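Local structure of O-methyltransferase (Burkholderia thailandensis, 3MCZ) at residues S38-Y43 with A81-L86; Y43-K48 with A108-P113; G281-L286 with G324-A329; H317-I322 with T342-Q347. The protein probably transfers a methyl group from S-adenosylmethionine to an oxygen atom of a substrate not yet identified, and is built as a dimer. All coordinates share one frame; numbering follows the deposited sequence.

Contact 1: S38-Y43 with A81-L86; sequences SAILHY and AALGLL
Ile-40 with Leu-83 and Leu-41 with Leu-85 are the two aliphatic pairs that join helix 35-46 to the turn closing helix 70-82. Ile-40 offers CG2, its short branch, which lies 4.1 Å from Leu-83 CD1, the two side chains meeting at a slant. One residue further along the helix, Leu-41 CD1 meets Leu-85 CD1 at 4.1 Å, and here the two side chains lie roughly perpendicular. Leu-41 does not leave the backbone aimed at the turn; its first torsion (chi1 -178°) extends CG opposite the backbone N, and this carries CD1 over to Leu-85. Long aliphatic side chains suit the place, because the backbones stay well separated: even the nearest pair, Leu-41 CA and Leu-85 CA, are 9.4 Å apart.

The turn sets the spacing of the two leucines. Gly-84 N is bonded to Ala-81 O at 2.9 Å, and Gly-84 takes a positive phi of 90° in a Schellman motif, a conformation in which a CB would press on the preceding carbonyl oxygen. Leu-83 and Leu-85 thus flank a glycine and both point to the helix. Further out, Thr-96 OG1 and Thr-99 OG1 take up carbonyl oxygens of the turn, and Leu-103 of helix 97-103 packs on both Leu-41 and Leu-85. Ser-38 and His-42 instead hydrogen-bond backbone oxygens of Leu-31 and Ser-32 of the second subunit. Packing a helix against the turn between helix 70-82 and the 86-89/92-95 hairpin is consistent with the winged-helix-like dimerisation domain of such O-methyltransferases.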
loop_
_atom_site.group_PDB
_atom_site.type_symbol
_atom_site.label_atom_id
_atom_site.label_comp_id
_atom_site.label_asym_id
_atom_site.label_seq_id
_atom_site.Cartn_x
_atom_site.Cartn_y
_atom_site.Cartn_z
ATOM N N SER A 38 -0.538 3.437 -3.351
ATOM C CA SER A 38 -0.407 2.487 -4.480
ATOM C C SER A 38 -1.552 2.638 -5.432
ATOM O O SER A 38 -1.346 2.776 -6.653
ATOM C CB SER A 38 -0.342 1.028 -3.993
ATOM O OG SER A 38 0.732 0.873 -3.089
ATOM N N ALA A 39 -2.771 2.596 -4.874
ATOM C CA ALA A 39 -3.997 2.641 -5.691
ATOM C C ALA A 39 -4.080 3.911 -6.533
ATOM O O ALA A 39 -4.505 3.869 -7.673
ATOM C CB ALA A 39 -5.199 2.512 -4.814
ATOM N N ILE A 40 -3.652 5.040 -5.966
ATOM C CA ILE A 40 -3.649 6.329 -6.690
ATOM C C ILE A 40 -2.732 6.251 -7.932
ATOM O O ILE A 40 -3.127 6.623 -9.043
ATOM C CB ILE A 40 -3.186 7.461 -5.769
ATOM C CG1 ILE A 40 -4.197 7.657 -4.648
ATOM C CG2 ILE A 40 -2.912 8.781 -6.564
ATOM C CD1 ILE A 40 -3.641 8.513 -3.492
ATOM N N LEU A 41 -1.503 5.783 -7.731
ATOM C CA LEU A 41 -0.598 5.613 -8.839
ATOM C C LEU A 41 -1.090 4.606 -9.845
ATOM O O LEU A 41 -0.970 4.822 -11.050
ATOM C CB LEU A 41 0.784 5.201 -8.339
ATOM C CG LEU A 41 1.870 5.023 -9.416
ATOM C CD1 LEU A 41 2.047 6.262 -10.326
ATOM C CD2 LEU A 41 3.209 4.577 -8.738
ATOM N N HIS A 42 -1.621 3.485 -9.358
ATOM C CA HIS A 42 -2.162 2.475 -10.235
ATOM C C HIS A 42 -3.219 3.084 -11.121
ATOM O O HIS A 42 -3.224 2.829 -12.344
ATOM C CB HIS A 42 -2.747 1.253 -9.490
ATOM C CG HIS A 42 -1.759 0.493 -8.641
ATOM N ND1 HIS A 42 -2.173 -0.331 -7.621
ATOM C CD2 HIS A 42 -0.405 0.475 -8.608
ATOM C CE1 HIS A 42 -1.126 -0.847 -7.008
ATOM N NE2 HIS A 42 -0.033 -0.350 -7.565
ATOM N N TYR A 43 -4.110 3.883 -10.539
ATOM C CA TYR A 43 -5.196 4.500 -11.314
ATOM C C TYR A 43 -4.649 5.444 -12.410
ATOM O O TYR A 43 -5.069 5.361 -13.580
ATOM C CB TYR A 43 -6.229 5.248 -10.395
ATOM C CG TYR A 43 -7.125 6.042 -11.271
ATOM C CD1 TYR A 43 -8.008 5.398 -12.108
ATOM C CD2 TYR A 43 -6.955 7.406 -11.423
ATOM C CE1 TYR A 43 -8.747 6.074 -13.007
ATOM C CE2 TYR A 43 -7.712 8.103 -12.322
ATOM C CZ TYR A 43 -8.612 7.432 -13.104
ATOM O OH TYR A 43 -9.347 8.094 -14.030
ATOM N N ALA A 81 0.056 16.329 -7.810
ATOM C CA ALA A 81 1.054 17.382 -7.707
ATOM C C ALA A 81 1.818 17.279 -6.372
ATOM O O ALA A 81 3.072 17.323 -6.320
ATOM C CB ALA A 81 0.390 18.745 -7.863
ATOM N N ALA A 82 1.069 17.097 -5.297
ATOM C CA ALA A 82 1.638 16.930 -3.968
ATOM C C ALA A 82 2.559 15.727 -3.881
ATOM O O ALA A 82 3.535 15.766 -3.139
ATOM C CB ALA A 82 0.513 16.813 -2.892
ATOM N N LEU A 83 2.234 14.656 -4.601
ATOM C CA LEU A 83 3.121 13.479 -4.713
ATOM C C LEU A 83 4.428 13.708 -5.496
ATOM O O LEU A 83 5.345 12.882 -5.412
ATOM C CB LEU A 83 2.345 12.279 -5.286
ATOM C CG LEU A 83 1.409 11.527 -4.334
ATOM C CD1 LEU A 83 0.523 10.540 -5.063
ATOM C CD2 LEU A 83 2.200 10.799 -3.229
ATOM N N GLY A 84 4.534 14.809 -6.234
ATOM C CA GLY A 84 5.706 15.092 -7.078
ATOM C C GLY A 84 5.561 14.548 -8.488
ATOM O O GLY A 84 6.548 14.443 -9.246
ATOM N N LEU A 85 4.334 14.201 -8.864
ATOM C CA LEU A 85 4.067 13.653 -10.188
ATOM C C LEU A 85 3.633 14.701 -11.186
ATOM O O LEU A 85 3.761 14.482 -12.394
ATOM C CB LEU A 85 3.036 12.529 -10.099
ATOM C CG LEU A 85 3.495 11.343 -9.243
ATOM C CD1 LEU A 85 2.433 10.198 -9.170
ATOM C CD2 LEU A 85 4.847 10.821 -9.721
ATOM N N LEU A 86 3.136 15.838 -10.689
ATOM C CA LEU A 86 2.738 16.959 -11.511
ATOM C C LEU A 86 3.247 18.253 -10.910
ATOM O O LEU A 86 3.562 18.315 -9.721
ATOM C CB LEU A 86 1.220 17.040 -11.618
ATOM C CG LEU A 86 0.493 15.876 -12.294
ATOM C CD1 LEU A 86 -1.002 16.050 -12.148
ATOM C CD2 LEU A 86 0.895 15.780 -13.749
#

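Contact 2: Y43-K48 with A108-P113; sequences YAVADK and ADYIGP
Val-45, in the last turn of helix 35-46, meets Tyr-110 and Gly-112 where this Schellman-ended helix of the winged-helix-like dimerisation part is met by the start of helix 112-119. The packed side is apolar: Val-45 CG1 lies 4.4 Å from Gly-112 CA. A residue without a side chain suits this position, since a CB on Gly-112 would run into the ring of Tyr-110, which lies over the same backbone. Gly-112 N sits 3.5 Å above that ring, over its centre. Leu-103 and Val-115 also pack on Val-45, so a compact branched side chain is well placed here.

The other side is polar and looser. Tyr-110, with CG set opposite its backbone N (chi1 -177°), reaches across until its OH is 4.2 Å from Val-45 CG1, without bonding to the helix directly; a water fills the gap. Lys-48, exposed, ends the helix with positive phi, its N bonded to Val-45 O at 3.1 Å. Asp-47, on the same turn, pairs with Arg-133 of the second subunit. Val-45 O thus serves two donors, Lys-48 N and the bridging water, which gives it a hydrogen at 2.7 Å; that water lies at the ring edge of Tyr-110, 2.6 Å from its OH.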
loop_
_atom_site.group_PDB
_atom_site.type_symbol
_atom_site.label_atom_id
_atom_site.label_comp_id
_atom_site.label_asym_id
_atom_site.label_seq_id
_atom_site.Cartn_x
_atom_site.Cartn_y
_atom_site.Cartn_z
ATOM N N TYR A 43 -4.110 3.883 -10.539
ATOM C CA TYR A 43 -5.196 4.500 -11.314
ATOM C C TYR A 43 -4.649 5.444 -12.410
ATOM O O TYR A 43 -5.069 5.361 -13.580
ATOM C CB TYR A 43 -6.229 5.248 -10.395
ATOM C CG TYR A 43 -7.125 6.042 -11.271
ATOM C CD1 TYR A 43 -8.008 5.398 -12.108
ATOM C CD2 TYR A 43 -6.955 7.406 -11.423
ATOM C CE1 TYR A 43 -8.747 6.074 -13.007
ATOM C CE2 TYR A 43 -7.712 8.103 -12.322
ATOM C CZ TYR A 43 -8.612 7.432 -13.104
ATOM O OH TYR A 43 -9.347 8.094 -14.030
ATOM N N ALA A 44 -3.709 6.326 -12.030
ATOM C CA ALA A 44 -3.200 7.342 -12.934
ATOM C C ALA A 44 -2.524 6.678 -14.141
ATOM O O ALA A 44 -2.672 7.121 -15.282
ATOM C CB ALA A 44 -2.229 8.281 -12.220
ATOM N N VAL A 45 -1.838 5.584 -13.873
ATOM C CA VAL A 45 -1.118 4.832 -14.891
ATOM C C VAL A 45 -2.104 4.092 -15.802
ATOM O O VAL A 45 -1.952 4.157 -17.043
ATOM C CB VAL A 45 -0.104 3.871 -14.256
ATOM C CG1 VAL A 45 0.493 2.901 -15.295
ATOM C CG2 VAL A 45 1.033 4.668 -13.617
ATOM N N ALA A 46 -3.111 3.439 -15.196
ATOM C CA ALA A 46 -4.099 2.618 -15.946
ATOM C C ALA A 46 -4.925 3.421 -16.909
ATOM O O ALA A 46 -5.211 2.963 -18.026
ATOM C CB ALA A 46 -5.031 1.866 -15.014
ATOM N N ASP A 47 -5.346 4.611 -16.475
ATOM C CA ASP A 47 -6.159 5.489 -17.301
ATOM C C ASP A 47 -5.273 6.380 -18.185
ATOM O O ASP A 47 -5.783 7.227 -18.908
ATOM C CB ASP A 47 -7.072 6.357 -16.407
ATOM C CG ASP A 47 -8.558 6.309 -16.831
ATOM O OD1 ASP A 47 -8.893 5.614 -17.820
ATOM O OD2 ASP A 47 -9.406 6.972 -16.183
ATOM N N LYS A 48 -3.955 6.182 -18.136
ATOM C CA LYS A 48 -2.988 6.958 -18.935
ATOM C C LYS A 48 -3.172 8.490 -18.776
ATOM O O LYS A 48 -3.133 9.246 -19.756
ATOM C CB LYS A 48 -3.034 6.564 -20.428
ATOM C CG LYS A 48 -2.821 5.072 -20.675
ATOM C CD LYS A 48 -3.028 4.700 -22.155
ATOM C CE LYS A 48 -2.708 3.209 -22.372
ATOM N NZ LYS A 48 -3.741 2.317 -21.739
ATOM N N ALA A 108 10.819 5.602 -23.742
ATOM C CA ALA A 108 11.646 4.397 -23.730
ATOM C C ALA A 108 11.846 3.817 -22.312
ATOM O O ALA A 108 12.146 2.641 -22.165
ATOM C CB ALA A 108 13.019 4.670 -24.421
ATOM N N ASP A 109 11.696 4.649 -21.276
ATOM C CA ASP A 109 11.897 4.215 -19.903
ATOM C C ASP A 109 10.587 3.942 -19.180
ATOM O O ASP A 109 10.592 3.716 -17.973
ATOM C CB ASP A 109 12.667 5.277 -19.123
ATOM C CG ASP A 109 14.091 5.450 -19.600
ATOM O OD1 ASP A 109 14.705 4.452 -20.034
ATOM O OD2 ASP A 109 14.601 6.593 -19.495
ATOM N N TYR A 110 9.481 3.924 -19.909
ATOM C CA TYR A 110 8.153 3.720 -19.324
ATOM C C TYR A 110 8.098 2.485 -18.437
ATOM O O TYR A 110 8.477 1.412 -18.870
ATOM C CB TYR A 110 7.151 3.571 -20.448
ATOM C CG TYR A 110 5.690 3.428 -20.101
ATOM C CD1 TYR A 110 5.055 4.294 -19.205
ATOM C CD2 TYR A 110 4.915 2.457 -20.731
ATOM C CE1 TYR A 110 3.691 4.161 -18.938
ATOM C CE2 TYR A 110 3.580 2.324 -20.484
ATOM C CZ TYR A 110 2.959 3.174 -19.589
ATOM O OH TYR A 110 1.604 3.029 -19.347
ATOM N N ILE A 111 7.612 2.629 -17.200
ATOM C CA ILE A 111 7.484 1.461 -16.283
ATOM C C ILE A 111 6.049 0.927 -16.217
ATOM O O ILE A 111 5.674 0.235 -15.288
ATOM C CB ILE A 111 8.017 1.762 -14.882
ATOM C CG1 ILE A 111 7.131 2.800 -14.190
ATOM C CG2 ILE A 111 9.479 2.236 -14.941
ATOM C CD1 ILE A 111 7.273 2.826 -12.695
ATOM N N GLY A 112 5.245 1.208 -17.230
ATOM C CA GLY A 112 3.855 0.733 -17.237
ATOM C C GLY A 112 3.713 -0.739 -16.856
ATOM O O GLY A 112 2.921 -1.091 -15.979
ATOM N N PRO A 113 4.464 -1.620 -17.539
ATOM C CA PRO A 113 4.297 -3.054 -17.269
ATOM C C PRO A 113 4.504 -3.454 -15.803
ATOM O O PRO A 113 3.804 -4.335 -15.307
ATOM C CB PRO A 113 5.327 -3.701 -18.201
ATOM C CG PRO A 113 5.365 -2.710 -19.401
ATOM C CD PRO A 113 5.250 -1.361 -18.759
HETATM O O HOH W 1 0.286 4.961 -18.241
#

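Contact 3: G281-L286 with G324-A329; sequences GALLIL and GVVRDA
Strand 281-288 and helix 319-328 face each other with Leu-283 CA and Val-326 CA, the nearest pair, 8.5 Å apart. Alternation along the strand turns Leu-283 and Ile-285 to the helix, while Leu-284 lies on the opposite face of the sheet, against Leu-174 and Phe-177. Both inward side chains converge on Val-326, and on the same atom, CG2. Ile-285 CD1 makes the close approach, 3.6 Å from Val-326 CG2, the two side chains running antiparallel past one another. Leu-283 CD2 adds a more distant touch, 4.5 Å from the same Val-326 CG2.

The torsions explain the choice of branch. Ile-285 places CG1 opposite its carbonyl carbon (chi1 -55°), and the extended second torsion (chi2 172°) pushes CD1 out to the valine. Val-326 turns CG1 opposite its own backbone N (chi1 178°), leaving CG2 to face both strand residues. A beta-branched side chain suits a strand, and a short valine lets the helix sit close. Ile-270 of helix 263-275 continues the helix layer beside Val-326, and Leu-254 of the next strand continues the sheet beside Ile-285, the alpha/beta arrangement of a Rossmann-like methyltransferase domain.

No hydrogen bond crosses between the two segments. The touching side chains are all buried and aliphatic, so the helix is held on the sheet here by apolar contact and shape, whereas backbone bonds tie the strand to its neighbours.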
loop_
_atom_site.group_PDB
_atom_site.type_symbol
_atom_site.label_atom_id
_atom_site.label_comp_id
_atom_site.label_asym_id
_atom_site.label_seq_id
_atom_site.Cartn_x
_atom_site.Cartn_y
_atom_site.Cartn_z
ATOM N N GLY A 281 33.351 -26.377 -16.699
ATOM C CA GLY A 281 32.223 -25.471 -16.899
ATOM C C GLY A 281 31.685 -24.933 -15.577
ATOM O O GLY A 281 32.245 -25.170 -14.508
ATOM N N ALA A 282 30.576 -24.220 -15.662
ATOM C CA ALA A 282 30.006 -23.550 -14.490
ATOM C C ALA A 282 28.495 -23.617 -14.488
ATOM O O ALA A 282 27.843 -23.528 -15.536
ATOM C CB ALA A 282 30.460 -22.063 -14.427
ATOM N N LEU A 283 27.961 -23.738 -13.285
ATOM C CA LEU A 283 26.549 -23.566 -13.009
ATOM C C LEU A 283 26.370 -22.191 -12.339
ATOM O O LEU A 283 27.055 -21.881 -11.329
ATOM C CB LEU A 283 26.081 -24.666 -12.037
ATOM C CG LEU A 283 24.629 -24.530 -11.538
ATOM C CD1 LEU A 283 23.613 -24.501 -12.704
ATOM C CD2 LEU A 283 24.248 -25.620 -10.523
ATOM N N LEU A 284 25.474 -21.365 -12.888
ATOM C CA LEU A 284 25.208 -20.046 -12.332
ATOM C C LEU A 284 23.827 -20.055 -11.723
ATOM O O LEU A 284 22.868 -20.461 -12.374
ATOM C CB LEU A 284 25.260 -18.950 -13.394
ATOM C CG LEU A 284 26.535 -18.849 -14.226
ATOM C CD1 LEU A 284 26.463 -17.657 -15.197
ATOM C CD2 LEU A 284 27.817 -18.788 -13.362
ATOM N N ILE A 285 23.736 -19.626 -10.469
ATOM C CA ILE A 285 22.445 -19.446 -9.825
ATOM C C ILE A 285 22.347 -18.042 -9.251
ATOM O O ILE A 285 23.104 -17.669 -8.391
ATOM C CB ILE A 285 22.207 -20.446 -8.697
ATOM C CG1 ILE A 285 22.360 -21.907 -9.190
ATOM C CG2 ILE A 285 20.797 -20.181 -8.056
ATOM C CD1 ILE A 285 22.317 -22.981 -8.077
ATOM N N LEU A 286 21.396 -17.275 -9.758
ATOM C CA LEU A 286 21.129 -15.955 -9.257
ATOM C C LEU A 286 19.928 -16.068 -8.323
ATOM O O LEU A 286 18.884 -16.597 -8.701
ATOM C CB LEU A 286 20.788 -15.056 -10.423
ATOM C CG LEU A 286 20.597 -13.591 -10.102
ATOM C CD1 LEU A 286 21.893 -12.972 -9.555
ATOM C CD2 LEU A 286 20.146 -12.892 -11.405
ATOM N N GLY A 324 25.244 -24.960 -0.372
ATOM C CA GLY A 324 25.559 -26.315 0.108
ATOM C C GLY A 324 25.060 -27.384 -0.849
ATOM O O GLY A 324 25.755 -28.376 -1.073
ATOM N N VAL A 325 23.892 -27.166 -1.461
ATOM C CA VAL A 325 23.381 -28.126 -2.450
ATOM C C VAL A 325 24.299 -28.228 -3.685
ATOM O O VAL A 325 24.622 -29.319 -4.173
ATOM C CB VAL A 325 21.948 -27.815 -2.879
ATOM C CG1 VAL A 325 21.514 -28.847 -3.921
ATOM C CG2 VAL A 325 20.993 -27.825 -1.658
ATOM N N VAL A 326 24.790 -27.085 -4.144
ATOM C CA VAL A 326 25.738 -27.053 -5.259
ATOM C C VAL A 326 27.034 -27.805 -4.910
ATOM O O VAL A 326 27.537 -28.604 -5.728
ATOM C CB VAL A 326 26.003 -25.577 -5.705
ATOM C CG1 VAL A 326 27.043 -25.499 -6.844
ATOM C CG2 VAL A 326 24.690 -24.920 -6.140
ATOM N N ARG A 327 27.555 -27.574 -3.704
ATOM C CA ARG A 327 28.713 -28.348 -3.221
ATOM C C ARG A 327 28.422 -29.843 -3.152
ATOM O O ARG A 327 29.224 -30.636 -3.615
ATOM C CB ARG A 327 29.186 -27.877 -1.845
ATOM C CG ARG A 327 29.808 -26.555 -1.892
ATOM C CD ARG A 327 30.580 -26.219 -0.601
ATOM N NE ARG A 327 30.786 -24.771 -0.607
ATOM C CZ ARG A 327 29.970 -23.880 -0.057
ATOM N NH1 ARG A 327 28.921 -24.255 0.666
ATOM N NH2 ARG A 327 30.252 -22.594 -0.203
ATOM N N ASP A 328 27.242 -30.205 -2.644
ATOM C CA ASP A 328 26.825 -31.612 -2.567
ATOM C C ASP A 328 26.819 -32.241 -3.954
ATOM O O ASP A 328 27.055 -33.432 -4.067
ATOM C CB ASP A 328 25.431 -31.804 -1.923
ATOM C CG ASP A 328 25.403 -31.516 -0.418
ATOM O OD1 ASP A 328 26.467 -31.428 0.235
ATOM O OD2 ASP A 328 24.281 -31.328 0.109
ATOM N N ALA A 329 26.577 -31.445 -4.995
ATOM C CA ALA A 329 26.595 -31.929 -6.382
ATOM C C ALA A 329 27.996 -32.071 -6.940
ATOM O O ALA A 329 28.166 -32.480 -8.076
ATOM C CB ALA A 329 25.712 -31.039 -7.300
#

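Contact 4: H317-I322 with T342-Q347; sequences HPTPWI and TLLIGQ
Thr-319 and Thr-342 meet through their methyl groups, CG2 to CG2 at 3.8 Å, where the first turn of helix 319-328 lies over strand 341-347. This antiparallel strand belongs to a sheet of order 3-2-1-4-5-7-6, that of Rossmann-like methyltransferases. Both threonines have nearly the same first torsion, -51° and -61°: CG2 stands opposite the backbone N, and the hydroxyl is turned beside it. The methyls therefore face across the gap at a slant while the oxygens find partners nearby, Thr-319 OG1 with the backbone N of Met-290 and Thr-342 OG1 with the hydroxyl of Thr-289. A threonine serves well here, offering a methyl to the apolar layer and a hydroxyl to the chain that follows strand 281-288.

One turn on, Ile-322 approaches with its short branch. Its CG2 lies 3.5 Å from Leu-344 CD1, which is also 4.0 Å from Ile-322 CB, so the leucine tip rests against the branch point of the isoleucine. Leu-344 reaches there because its chain is extended at the second torsion (chi2 170°). The same CD1 lies 4.1 Å from Thr-319 O, bringing one methyl within touch of two helix residues. Pro-318 holds the N-cap position.

Between the segments there is no hydrogen bond. The closest touches are methyl to methyl, with each threonine hydroxyl satisfied outside the contact, so burying these polar side chains need not leave their oxygens without partners.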
loop_
_atom_site.group_PDB
_atom_site.type_symbol
_atom_site.label_atom_id
_atom_site.label_comp_id
_atom_site.label_asym_id
_atom_site.label_seq_id
_atom_site.Cartn_x
_atom_site.Cartn_y
_atom_site.Cartn_z
ATOM N N HIS A 317 14.617 -19.685 -0.695
ATOM C CA HIS A 317 15.484 -20.564 0.053
ATOM C C HIS A 317 16.768 -19.837 0.472
ATOM O O HIS A 317 17.295 -19.010 -0.297
ATOM C CB HIS A 317 15.801 -21.805 -0.783
ATOM C CG HIS A 317 14.562 -22.500 -1.252
ATOM N ND1 HIS A 317 13.677 -23.088 -0.373
ATOM C CD2 HIS A 317 14.033 -22.651 -2.483
ATOM C CE1 HIS A 317 12.659 -23.590 -1.053
ATOM N NE2 HIS A 317 12.855 -23.346 -2.336
ATOM N N PRO A 318 17.259 -20.130 1.679
ATOM C CA PRO A 318 18.487 -19.467 2.098
ATOM C C PRO A 318 19.661 -19.701 1.166
ATOM O O PRO A 318 19.879 -20.809 0.685
ATOM C CB PRO A 318 18.765 -20.040 3.486
ATOM C CG PRO A 318 17.386 -20.526 3.990
ATOM C CD PRO A 318 16.659 -20.955 2.756
ATOM N N THR A 319 20.440 -18.643 0.970
ATOM C CA THR A 319 21.567 -18.677 0.064
ATOM C C THR A 319 22.644 -19.661 0.478
ATOM O O THR A 319 23.156 -20.360 -0.376
ATOM C CB THR A 319 22.105 -17.230 -0.159
ATOM O OG1 THR A 319 20.984 -16.396 -0.528
ATOM C CG2 THR A 319 23.164 -17.217 -1.259
ATOM N N PRO A 320 22.997 -19.724 1.776
ATOM C CA PRO A 320 23.935 -20.757 2.189
ATOM C C PRO A 320 23.421 -22.176 1.968
ATOM O O PRO A 320 24.224 -23.086 1.733
ATOM C CB PRO A 320 24.139 -20.499 3.696
ATOM C CG PRO A 320 23.782 -19.041 3.871
ATOM C CD PRO A 320 22.645 -18.833 2.894
ATOM N N TRP A 321 22.106 -22.371 2.038
ATOM C CA TRP A 321 21.531 -23.701 1.798
ATOM C C TRP A 321 21.675 -24.056 0.309
ATOM O O TRP A 321 22.095 -25.169 -0.032
ATOM C CB TRP A 321 20.061 -23.757 2.222
ATOM C CG TRP A 321 19.437 -25.068 1.955
ATOM C CD1 TRP A 321 19.475 -26.173 2.742
ATOM C CD2 TRP A 321 18.685 -25.412 0.804
ATOM N NE1 TRP A 321 18.792 -27.204 2.140
ATOM C CE2 TRP A 321 18.322 -26.762 0.929
ATOM C CE3 TRP A 321 18.321 -24.721 -0.345
ATOM C CZ2 TRP A 321 17.564 -27.425 -0.035
ATOM C CZ3 TRP A 321 17.548 -25.386 -1.301
ATOM C CH2 TRP A 321 17.173 -26.717 -1.126
ATOM N N ILE A 322 21.341 -23.108 -0.562
ATOM C CA ILE A 322 21.553 -23.307 -2.003
ATOM C C ILE A 322 23.032 -23.639 -2.292
ATOM O O ILE A 322 23.338 -24.584 -3.022
ATOM C CB ILE A 322 21.093 -22.089 -2.845
ATOM C CG1 ILE A 322 19.586 -21.860 -2.655
ATOM C CG2 ILE A 322 21.438 -22.327 -4.320
ATOM C CD1 ILE A 322 18.995 -20.480 -3.211
ATOM N N THR A 342 22.549 -12.532 -4.763
ATOM C CA THR A 342 23.787 -13.273 -4.800
ATOM C C THR A 342 23.804 -14.113 -6.083
ATOM O O THR A 342 22.847 -14.837 -6.386
ATOM C CB THR A 342 23.933 -14.199 -3.556
ATOM O OG1 THR A 342 23.930 -13.393 -2.358
ATOM C CG2 THR A 342 25.240 -15.062 -3.590
ATOM N N LEU A 343 24.923 -14.046 -6.779
ATOM C CA LEU A 343 25.235 -14.932 -7.882
ATOM C C LEU A 343 26.185 -16.012 -7.370
ATOM O O LEU A 343 27.282 -15.718 -6.847
ATOM C CB LEU A 343 25.845 -14.152 -9.049
ATOM C CG LEU A 343 26.201 -14.999 -10.282
ATOM C CD1 LEU A 343 24.940 -15.600 -10.975
ATOM C CD2 LEU A 343 26.995 -14.127 -11.271
ATOM N N LEU A 344 25.716 -17.246 -7.407
ATOM C CA LEU A 344 26.524 -18.400 -7.041
ATOM C C LEU A 344 27.040 -19.013 -8.319
ATOM O O LEU A 344 26.294 -19.126 -9.310
ATOM C CB LEU A 344 25.714 -19.429 -6.249
ATOM C CG LEU A 344 25.164 -18.971 -4.895
ATOM C CD1 LEU A 344 24.153 -20.089 -4.369
ATOM C CD2 LEU A 344 26.289 -18.723 -3.908
ATOM N N ILE A 345 28.323 -19.377 -8.308
ATOM C CA ILE A 345 28.978 -19.932 -9.472
ATOM C C ILE A 345 29.553 -21.281 -9.035
ATOM O O ILE A 345 30.540 -21.353 -8.294
ATOM C CB ILE A 345 30.071 -18.957 -10.018
ATOM C CG1 ILE A 345 29.494 -17.556 -10.328
ATOM C CG2 ILE A 345 30.786 -19.507 -11.292
ATOM C CD1 ILE A 345 29.913 -16.450 -9.303
ATOM N N GLY A 346 28.957 -22.353 -9.509
ATOM C CA GLY A 346 29.472 -23.669 -9.254
ATOM C C GLY A 346 30.365 -24.167 -10.352
ATOM O O GLY A 346 29.915 -24.395 -11.474
ATOM N N GLN A 347 31.621 -24.424 -10.045
ATOM C CA GLN A 347 32.577 -24.743 -11.087
ATOM C C GLN A 347 32.928 -26.235 -11.056
ATOM O O GLN A 347 33.242 -26.767 -9.987
ATOM C CB GLN A 347 33.800 -23.844 -10.881
ATOM C CG GLN A 347 33.379 -22.323 -10.660
ATOM C CD GLN A 347 34.364 -21.471 -9.834
ATOM O OE1 GLN A 347 35.512 -21.274 -10.228
ATOM N NE2 GLN A 347 33.879 -20.911 -8.721
#

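In the fold
The contacts fall into two pairs on opposite sides of the chain's centre. Contacts 1 and 2 share helix 35-46, overlap at Tyr-43, have centres 11 Å apart and both touch the second subunit, consistent with a place in the dimerisation part. Contacts 3 and 4, with centres 7 Å apart, put successive turns of helix 319-328 on two neighbouring antiparallel strands; Leu-283 O to Gly-346 N and Ile-285 O to Leu-344 N are probable hydrogen bonds joining those strands. The centres of contacts 1 and 3 lie 44 Å apart. The second pair belongs to the Rossmann-like domain, which in related enzymes binds S-adenosylmethionine, and probably does so here.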